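Local coordinates for protein TRAP-type transporter, periplasmic component (Cupriavidus necator, PDB 4P8B) that is the periplasmic solute-binding component of a TRAP-type transporter, binds (S)-2-acetolactate and probably hands it to the membrane subunits for uptake, at residues 233-238 and 300-305; 162-167 and 310-315. All coordinates share one frame; numbering follows the deposited sequence.

Contact 1: residues 233-238 and 300-305; sequences FVTTWG and KVTHLT
Parallel pairing of two short strands joins Phe-233 to Thr-235 with Lys-300 to Thr-302, at the 300-302 border of a four-stranded mixed sheet. The strand axes approach to 4.6 Å and their directions differ by 17°. Three backbone bonds set the register: Val-234 N to Lys-300 O (3.0 Å), Thr-302 N to Val-234 O (2.8 Å) and Thr-236 N to Thr-302 O, the last with a C=O...N angle of 176°. Phe-233, Thr-235, Lys-300 and Thr-302 share one face of the sheet; Val-234 and Val-301 occupy the other, where Trp-291 of helix 289-295 touches both valines. On the first face the CD methylene of Lys-300 lies 4.0 Å from CE1 of Phe-233. Because strand 156-159 runs antiparallel to 233-235 on its other edge, the sheet is mixed, as expected in the periplasmic binding protein fold of this family.

Beyond the three bridged pairs the chains are linked by side chains and one water. Thr-236, centre of an inverse gamma turn, holds OG1 between its backbone N and carbonyl carbon (chi1 56°), which brings the hydroxyl to 2.9 Å from His-303 ND1 and into a weak bond with Thr-302 O. A water receives the N-H of Leu-304 and donates to Thr-236 O, bridging the diverging chains. Leu-304 packs both methyls against the first chain: CD2 is 3.6 Å from CG2 of Thr-235, while CD1 meets CB of Trp-237, whose indole NE1 bonds to the carbonyl of Arg-155, an acetolactate-binding residue.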
ATOM      1  N   PHE A 233       8.896   9.454  16.754  1.00  9.88           N
ATOM      2  CA  PHE A 233       7.781  10.398  16.614  1.00  9.15           C
ATOM      3  C   PHE A 233       6.926   9.889  15.472  1.00  8.87           C
ATOM      4  O   PHE A 233       7.457   9.515  14.419  1.00  8.63           O
ATOM      5  CB  PHE A 233       8.304  11.775  16.247  1.00 10.12           C
ATOM      6  CG  PHE A 233       9.139  12.410  17.316  1.00 11.31           C
ATOM      7  CD1 PHE A 233       8.565  13.192  18.301  1.00 11.57           C
ATOM      8  CD2 PHE A 233      10.517  12.214  17.346  1.00 12.20           C
ATOM      9  CE1 PHE A 233       9.342  13.784  19.283  1.00 13.97           C
ATOM     10  CE2 PHE A 233      11.296  12.790  18.338  1.00 15.19           C
ATOM     11  CZ  PHE A 233      10.704  13.595  19.301  1.00 13.34           C
ATOM     12  N   VAL A 234       5.611   9.837  15.675  1.00  8.98           N
ATOM     13  CA  VAL A 234       4.657   9.490  14.634  1.00  7.57           C
ATOM     14  C   VAL A 234       3.499  10.471  14.675  1.00  9.38           C
ATOM     15  O   VAL A 234       3.028  10.812  15.746  1.00  9.17           O
ATOM     16  CB  VAL A 234       4.070   8.076  14.879  1.00  8.89           C
ATOM     17  CG1 VAL A 234       2.868   7.810  13.969  1.00 11.73           C
ATOM     18  CG2 VAL A 234       5.122   7.014  14.696  1.00 10.03           C
ATOM     19  N   THR A 235       3.031  10.899  13.500  1.00  7.59           N
ATOM     20  CA  THR A 235       1.777  11.656  13.405  1.00  8.13           C
ATOM     21  C   THR A 235       0.796  10.887  12.560  1.00  7.58           C
ATOM     22  O   THR A 235       1.098  10.509  11.437  1.00  8.41           O
ATOM     23  CB  THR A 235       2.017  13.033  12.820  1.00  7.66           C
ATOM     24  OG1 THR A 235       2.839  13.746  13.730  1.00  9.54           O
ATOM     25  CG2 THR A 235       0.695  13.816  12.638  1.00  8.96           C
ATOM     26  N   THR A 236      -0.380  10.640  13.135  1.00  8.04           N
ATOM     27  CA  THR A 236      -1.361   9.809  12.467  1.00  8.58           C
ATOM     28  C   THR A 236      -2.228  10.630  11.509  1.00  9.60           C
ATOM     29  O   THR A 236      -3.466  10.623  11.602  1.00 12.37           O
ATOM     30  CB  THR A 236      -2.241   9.106  13.487  1.00 10.50           C
ATOM     31  OG1 THR A 236      -2.851  10.091  14.329  1.00 12.34           O
ATOM     32  CG2 THR A 236      -1.417   8.109  14.327  1.00 11.90           C
ATOM     33  N   TRP A 237      -1.586  11.340  10.599  1.00  7.57           N
ATOM     34  CA  TRP A 237      -2.277  12.243   9.673  1.00  7.51           C
ATOM     35  C   TRP A 237      -3.128  11.563   8.608  1.00  7.64           C
ATOM     36  O   TRP A 237      -3.953  12.229   7.994  1.00  8.19           O
ATOM     37  CB  TRP A 237      -1.267  13.152   9.018  1.00  7.63           C
ATOM     38  CG  TRP A 237      -0.231  12.508   8.120  1.00  6.13           C
ATOM     39  CD1 TRP A 237       0.048  11.170   7.959  1.00  7.42           C
ATOM     40  CD2 TRP A 237       0.667  13.203   7.261  1.00  5.80           C
ATOM     41  NE1 TRP A 237       1.077  11.018   7.068  1.00  7.27           N
ATOM     42  CE2 TRP A 237       1.469  12.244   6.611  1.00  7.11           C
ATOM     43  CE3 TRP A 237       0.885  14.564   6.992  1.00  9.28           C
ATOM     44  CZ2 TRP A 237       2.434  12.602   5.687  1.00  7.75           C
ATOM     45  CZ3 TRP A 237       1.842  14.911   6.082  1.00  9.77           C
ATOM     46  CH2 TRP A 237       2.618  13.932   5.441  1.00 10.32           C
ATOM     47  N   GLY A 238      -2.972  10.267   8.392  1.00  7.73           N
ATOM     48  CA  GLY A 238      -3.802   9.551   7.439  1.00  9.08           C
ATOM     49  C   GLY A 238      -3.752  10.121   6.038  1.00  8.23           C
ATOM     50  O   GLY A 238      -4.782  10.075   5.334  1.00  8.56           O
ATOM     51  N   LYS A 300       6.394   8.716  20.630  1.00 12.22           N
ATOM     52  CA  LYS A 300       5.475   9.833  20.836  1.00 12.47           C
ATOM     53  C   LYS A 300       4.546   9.920  19.634  1.00 11.59           C
ATOM     54  O   LYS A 300       4.973  10.272  18.549  1.00 10.79           O
ATOM     55  CB  LYS A 300       6.212  11.152  20.986  1.00 12.92           C
ATOM     56  CG  LYS A 300       5.287  12.298  21.294  1.00 14.63           C
ATOM     57  CD  LYS A 300       6.039  13.595  21.500  1.00 20.93           C
ATOM     58  CE  LYS A 300       5.071  14.729  21.769  1.00 31.70           C
ATOM     59  NZ  LYS A 300       4.653  14.685  23.187  1.00 42.56           N
ATOM     60  N   VAL A 301       3.278   9.594  19.849  1.00 12.39           N
ATOM     61  CA  VAL A 301       2.277   9.577  18.780  1.00 12.93           C
ATOM     62  C   VAL A 301       1.421  10.822  18.913  1.00 11.96           C
ATOM     63  O   VAL A 301       0.853  11.095  19.962  1.00 14.70           O
ATOM     64  CB  VAL A 301       1.389   8.319  18.858  1.00 12.30           C
ATOM     65  CG1 VAL A 301       0.355   8.305  17.712  1.00 14.96           C
ATOM     66  CG2 VAL A 301       2.230   7.073  18.799  1.00 13.38           C
ATOM     67  N   THR A 302       1.348  11.561  17.808  1.00 12.55           N
ATOM     68  CA  THR A 302       0.626  12.820  17.726  1.00 12.48           C
ATOM     69  C   THR A 302      -0.617  12.650  16.865  1.00 13.77           C
ATOM     70  O   THR A 302      -0.542  12.123  15.761  1.00 12.93           O
ATOM     71  CB  THR A 302       1.543  13.872  17.085  1.00 13.04           C
ATOM     72  OG1 THR A 302       2.648  14.121  17.967  1.00 15.36           O
ATOM     73  CG2 THR A 302       0.801  15.161  16.799  1.00 16.81           C
ATOM     74  N   HIS A 303      -1.745  13.092  17.394  1.00 13.74           N
ATOM     75  CA  HIS A 303      -3.014  13.129  16.669  1.00 15.23           C
ATOM     76  C   HIS A 303      -3.357  14.588  16.396  1.00 14.31           C
ATOM     77  O   HIS A 303      -3.385  15.414  17.304  1.00 18.58           O
ATOM     78  CB  HIS A 303      -4.092  12.432  17.511  1.00 20.43           C
ATOM     79  CG  HIS A 303      -3.722  11.028  17.899  1.00 21.49           C
ATOM     80  ND1 HIS A 303      -3.908   9.953  17.060  1.00 23.56           N
ATOM     81  CD2 HIS A 303      -3.144  10.532  19.022  1.00 26.16           C
ATOM     82  CE1 HIS A 303      -3.467   8.854  17.645  1.00 23.08           C
ATOM     83  NE2 HIS A 303      -3.015   9.176  18.845  1.00 23.84           N
ATOM     84  N   LEU A 304      -3.587  14.911  15.124  1.00 16.59           N
ATOM     85  CA  LEU A 304      -3.863  16.286  14.703  1.00 15.16           C
ATOM     86  C   LEU A 304      -5.271  16.754  15.067  1.00 16.81           C
ATOM     87  O   LEU A 304      -6.222  15.968  15.060  1.00 20.51           O
ATOM     88  CB  LEU A 304      -3.727  16.415  13.169  1.00 14.07           C
ATOM     89  CG  LEU A 304      -2.369  15.995  12.598  1.00 14.12           C
ATOM     90  CD1 LEU A 304      -2.356  16.203  11.101  1.00 16.32           C
ATOM     91  CD2 LEU A 304      -1.276  16.800  13.246  1.00 16.13           C
ATOM     92  N   THR A 305      -5.397  18.036  15.366  1.00 16.63           N
ATOM     93  CA  THR A 305      -6.720  18.630  15.452  1.00 17.78           C
ATOM     94  C   THR A 305      -7.344  18.687  14.059  1.00 19.54           C
ATOM     95  O   THR A 305      -6.641  18.634  13.051  1.00 18.15           O
ATOM     96  CB  THR A 305      -6.649  20.038  16.012  1.00 20.24           C
ATOM     97  OG1 THR A 305      -5.912  20.884  15.123  1.00 21.09           O
ATOM     98  CG2 THR A 305      -5.974  20.059  17.388  1.00 18.97           C
TER
HETATM   99  O   HOH W   1      -4.318  12.545  13.631  1.00 23.29           O

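Contact 2: residues 162-167 and 310-315; sequences REIRKP and DAFRKA
The backbones of Pro-167 and Phe-312 come closest here, with CA atoms 6.2 Å apart, as an irregular loop ending in the 3-10 turn of Pro-167 meets the 310-315 part of helix 306-315 without any hydrogen bond between them. The joint is made by the Phe-312 ring: with CG anti to the carbonyl carbon (chi1 -82°), it extends from the helix toward Pro-167. Over one face of the ring sits the Pro-167 pyrrolidine: CD lies 4.0 Å from the centroid of the Phe-312 ring and only 12° off the ring normal, a CH-pi contact. The neighbouring CG of Pro-167 approaches CD1 of Phe-312 and also lies 4.0 Å from CB of Ala-315, one helical turn beyond Ala-311, so the proline bridges the aromatic ring and the helix surface.

The far end of the ring meets loop backbone. CZ of Phe-312 is 3.4 Å from the carbonyl carbon of Lys-166, and CE2 is 3.5 Å from Arg-165 O; both approaches are oblique to the ring. Ile-164 adds its CG2 branch, 3.9 Å from CZ of Phe-312, the two side chains crossing at about a right angle.

Within the loop, Arg-165 NH1 forms a salt bridge with Glu-163 OE2, meeting the oxygen from 51° out of the carboxylate plane, while its NE forms a salt bridge with Glu-308 of helix 306-315. The contact thus ties the connection between strands 156-159 and 174-177 to helix 306-315, with Trp-237, just past strand 233-235, meeting Phe-312 edge-to-face and Leu-304, in the link between strand 300-302 and the helix, also touching the ring.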
ATOM      1  N   ARG A 162      11.610  15.279  15.605  1.00 12.86           N
ATOM      2  CA  ARG A 162      10.651  16.161  16.268  1.00 13.26           C
ATOM      3  C   ARG A 162       9.225  15.818  15.924  1.00 12.17           C
ATOM      4  O   ARG A 162       8.925  15.161  14.933  1.00 11.14           O
ATOM      5  CB  ARG A 162      10.920  17.628  15.887  1.00 14.54           C
ATOM      6  CG  ARG A 162      10.811  17.899  14.389  1.00 16.83           C
ATOM      7  CD  ARG A 162      11.080  19.374  14.073  1.00 22.11           C
ATOM      8  NE  ARG A 162      11.132  19.663  12.641  1.00 31.97           N
ATOM      9  CZ  ARG A 162      12.195  19.485  11.856  1.00 33.72           C
ATOM     10  NH1 ARG A 162      13.333  18.996  12.345  1.00 38.24           N
ATOM     11  NH2 ARG A 162      12.120  19.789  10.566  1.00 29.30           N
ATOM     12  N   GLU A 163       8.322  16.308  16.753  1.00 12.66           N
ATOM     13  CA  GLU A 163       6.900  16.152  16.511  1.00 12.09           C
ATOM     14  C   GLU A 163       6.451  16.915  15.267  1.00 11.86           C
ATOM     15  O   GLU A 163       6.878  18.048  15.050  1.00 13.22           O
ATOM     16  CB  GLU A 163       6.154  16.662  17.734  1.00 14.07           C
ATOM     17  CG  GLU A 163       4.667  16.564  17.595  1.00 17.32           C
ATOM     18  CD  GLU A 163       3.922  17.019  18.833  1.00 15.09           C
ATOM     19  OE1 GLU A 163       4.379  17.974  19.508  1.00 19.08           O
ATOM     20  OE2 GLU A 163       2.876  16.421  19.155  1.00 17.60           O
ATOM     21  N   ILE A 164       5.606  16.288  14.456  1.00 11.03           N
ATOM     22  CA  ILE A 164       5.011  16.933  13.288  1.00 11.06           C
ATOM     23  C   ILE A 164       3.541  17.263  13.558  1.00 11.57           C
ATOM     24  O   ILE A 164       2.697  16.374  13.751  1.00 11.86           O
ATOM     25  CB  ILE A 164       5.115  16.033  12.046  1.00 10.13           C
ATOM     26  CG1 ILE A 164       6.572  15.753  11.706  1.00 11.82           C
ATOM     27  CG2 ILE A 164       4.375  16.653  10.870  1.00 11.70           C
ATOM     28  CD1 ILE A 164       6.746  14.852  10.477  1.00 14.53           C
ATOM     29  N   ARG A 165       3.234  18.555  13.643  1.00 12.65           N
ATOM     30  CA  ARG A 165       1.854  18.994  13.805  1.00 13.45           C
ATOM     31  C   ARG A 165       1.375  19.867  12.652  1.00 14.15           C
ATOM     32  O   ARG A 165       0.179  20.088  12.511  1.00 14.89           O
ATOM     33  CB  ARG A 165       1.700  19.786  15.105  1.00 14.62           C
ATOM     34  CG  ARG A 165       2.030  19.034  16.397  1.00 17.80           C
ATOM     35  CD  ARG A 165       1.397  19.729  17.637  1.00 18.68           C
ATOM     36  NE  ARG A 165      -0.049  19.508  17.601  1.00 23.98           N
ATOM     37  CZ  ARG A 165      -0.671  18.479  18.183  1.00 28.81           C
ATOM     38  NH1 ARG A 165       0.003  17.614  18.937  1.00 31.37           N
ATOM     39  NH2 ARG A 165      -1.982  18.320  18.032  1.00 28.16           N
ATOM     40  N   LYS A 166       2.292  20.406  11.856  1.00 14.23           N
ATOM     41  CA  LYS A 166       1.927  21.364  10.813  1.00 15.30           C
ATOM     42  C   LYS A 166       2.980  21.302   9.719  1.00 14.97           C
ATOM     43  O   LYS A 166       4.091  20.803   9.943  1.00 14.53           O
ATOM     44  CB  LYS A 166       1.834  22.788  11.391  1.00 16.97           C
ATOM     45  CG  LYS A 166       3.137  23.289  12.019  1.00 17.28           C
ATOM     46  CD  LYS A 166       2.950  24.651  12.679  1.00 19.22           C
ATOM     47  CE  LYS A 166       4.229  25.158  13.309  1.00 20.71           C
ATOM     48  NZ  LYS A 166       4.684  24.319  14.437  1.00 23.80           N
ATOM     49  N   PRO A 167       2.643  21.789   8.515  1.00 15.91           N
ATOM     50  CA  PRO A 167       3.569  21.599   7.396  1.00 17.03           C
ATOM     51  C   PRO A 167       4.956  22.152   7.674  1.00 17.09           C
ATOM     52  O   PRO A 167       5.961  21.572   7.266  1.00 17.51           O
ATOM     53  CB  PRO A 167       2.888  22.360   6.262  1.00 19.38           C
ATOM     54  CG  PRO A 167       1.448  22.192   6.548  1.00 19.67           C
ATOM     55  CD  PRO A 167       1.332  22.279   8.056  1.00 17.31           C
ATOM     56  N   ASP A 310      -6.723  20.171   8.297  0.51 19.12           N
ATOM     57  CA  ASP A 310      -7.110  20.971   7.145  0.51 18.98           C
ATOM     58  C   ASP A 310      -5.944  21.788   6.588  0.51 19.34           C
ATOM     59  O   ASP A 310      -5.889  22.048   5.386  0.51 20.35           O
ATOM     60  CB  ASP A 310      -8.285  21.882   7.476  0.51 21.43           C
ATOM     61  CG  ASP A 310      -8.942  22.430   6.236  0.51 27.15           C
ATOM     62  OD1 ASP A 310      -9.613  21.645   5.535  0.51 35.51           O
ATOM     63  OD2 ASP A 310      -8.767  23.632   5.954  0.51 28.81           O
ATOM     64  N   ALA A 311      -5.014  22.197   7.445  1.00 18.18           N
ATOM     65  CA  ALA A 311      -3.841  22.909   6.964  1.00 16.25           C
ATOM     66  C   ALA A 311      -2.963  21.997   6.076  1.00 15.67           C
ATOM     67  O   ALA A 311      -2.397  22.445   5.073  1.00 17.24           O
ATOM     68  CB  ALA A 311      -3.045  23.449   8.124  1.00 19.81           C
ATOM     69  N   PHE A 312      -2.819  20.719   6.435  1.00 14.06           N
ATOM     70  CA  PHE A 312      -2.076  19.797   5.579  1.00 13.01           C
ATOM     71  C   PHE A 312      -2.771  19.576   4.245  1.00 14.88           C
ATOM     72  O   PHE A 312      -2.112  19.507   3.210  1.00 14.50           O
ATOM     73  CB  PHE A 312      -1.847  18.451   6.278  1.00 13.11           C
ATOM     74  CG  PHE A 312      -0.676  18.444   7.219  1.00 12.62           C
ATOM     75  CD1 PHE A 312       0.613  18.390   6.737  1.00 13.70           C
ATOM     76  CD2 PHE A 312      -0.875  18.448   8.579  1.00 13.25           C
ATOM     77  CE1 PHE A 312       1.692  18.365   7.595  1.00 13.41           C
ATOM     78  CE2 PHE A 312       0.193  18.425   9.451  1.00 13.58           C
ATOM     79  CZ  PHE A 312       1.489  18.381   8.967  1.00 13.86           C
ATOM     80  N   ARG A 313      -4.097  19.475   4.264  1.00 14.37           N
ATOM     81  CA  ARG A 313      -4.857  19.296   3.030  1.00 13.06           C
ATOM     82  C   ARG A 313      -4.680  20.508   2.133  1.00 14.85           C
ATOM     83  O   ARG A 313      -4.445  20.377   0.933  1.00 16.05           O
ATOM     84  CB  ARG A 313      -6.327  19.054   3.343  1.00 16.07           C
ATOM     85  CG  ARG A 313      -7.201  18.895   2.089  1.00 17.89           C
ATOM     86  CD  ARG A 313      -8.659  18.963   2.423  1.00 32.87           C
ATOM     87  NE  ARG A 313      -9.092  17.834   3.240  1.00 34.21           N
ATOM     88  CZ  ARG A 313      -9.898  17.925   4.296  1.00 35.23           C
ATOM     89  NH1 ARG A 313     -10.365  19.104   4.707  1.00 45.17           N
ATOM     90  NH2 ARG A 313     -10.238  16.825   4.955  1.00 37.27           N
ATOM     91  N   LYS A 314      -4.780  21.699   2.709  1.00 16.40           N
ATOM     92  CA  LYS A 314      -4.641  22.900   1.907  1.00 18.80           C
ATOM     93  C   LYS A 314      -3.224  23.030   1.348  1.00 16.95           C
ATOM     94  O   LYS A 314      -3.048  23.407   0.187  1.00 19.54           O
ATOM     95  CB  LYS A 314      -5.105  24.122   2.709  1.00 23.50           C
ATOM     96  CG  LYS A 314      -6.645  24.127   2.844  1.00 30.68           C
ATOM     97  CD  LYS A 314      -7.245  25.351   3.534  1.00 38.80           C
ATOM     98  CE  LYS A 314      -8.565  25.748   2.862  1.00 43.98           C
ATOM     99  NZ  LYS A 314      -9.700  25.979   3.812  1.00 46.40           N
ATOM    100  N   ALA A 315      -2.220  22.631   2.120  1.00 15.90           N
ATOM    101  CA  ALA A 315      -0.839  22.753   1.671  1.00 15.15           C
ATOM    102  C   ALA A 315      -0.541  21.802   0.514  1.00 17.20           C
ATOM    103  O   ALA A 315       0.360  22.049  -0.280  1.00 17.37           O
ATOM    104  CB  ALA A 315       0.123  22.498   2.817  1.00 16.97           C
TER

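How the contacts relate
The centres of contacts 1 and 2 lie 10 Å apart, on the same side of the chain's centre. Along the chain the order is 162-167, 233-238, 300-305, 310-315, so contact 1 is nested within the loop closed by contact 2, and strand 300-302 leads directly into helix 306-315. The two also touch: Thr-302 OG1 is 2.6 Å from Glu-163 OE2, and Thr-235 OG1 equally close to Ile-164 O, both probable hydrogen bonds. Loop 162-167 is therefore anchored to both paired strands as well as to the helix. The Trp-237 side chain is about 12 Å from the bound acetolactate, so the contacts belong to the scaffold around the site rather than to its lining.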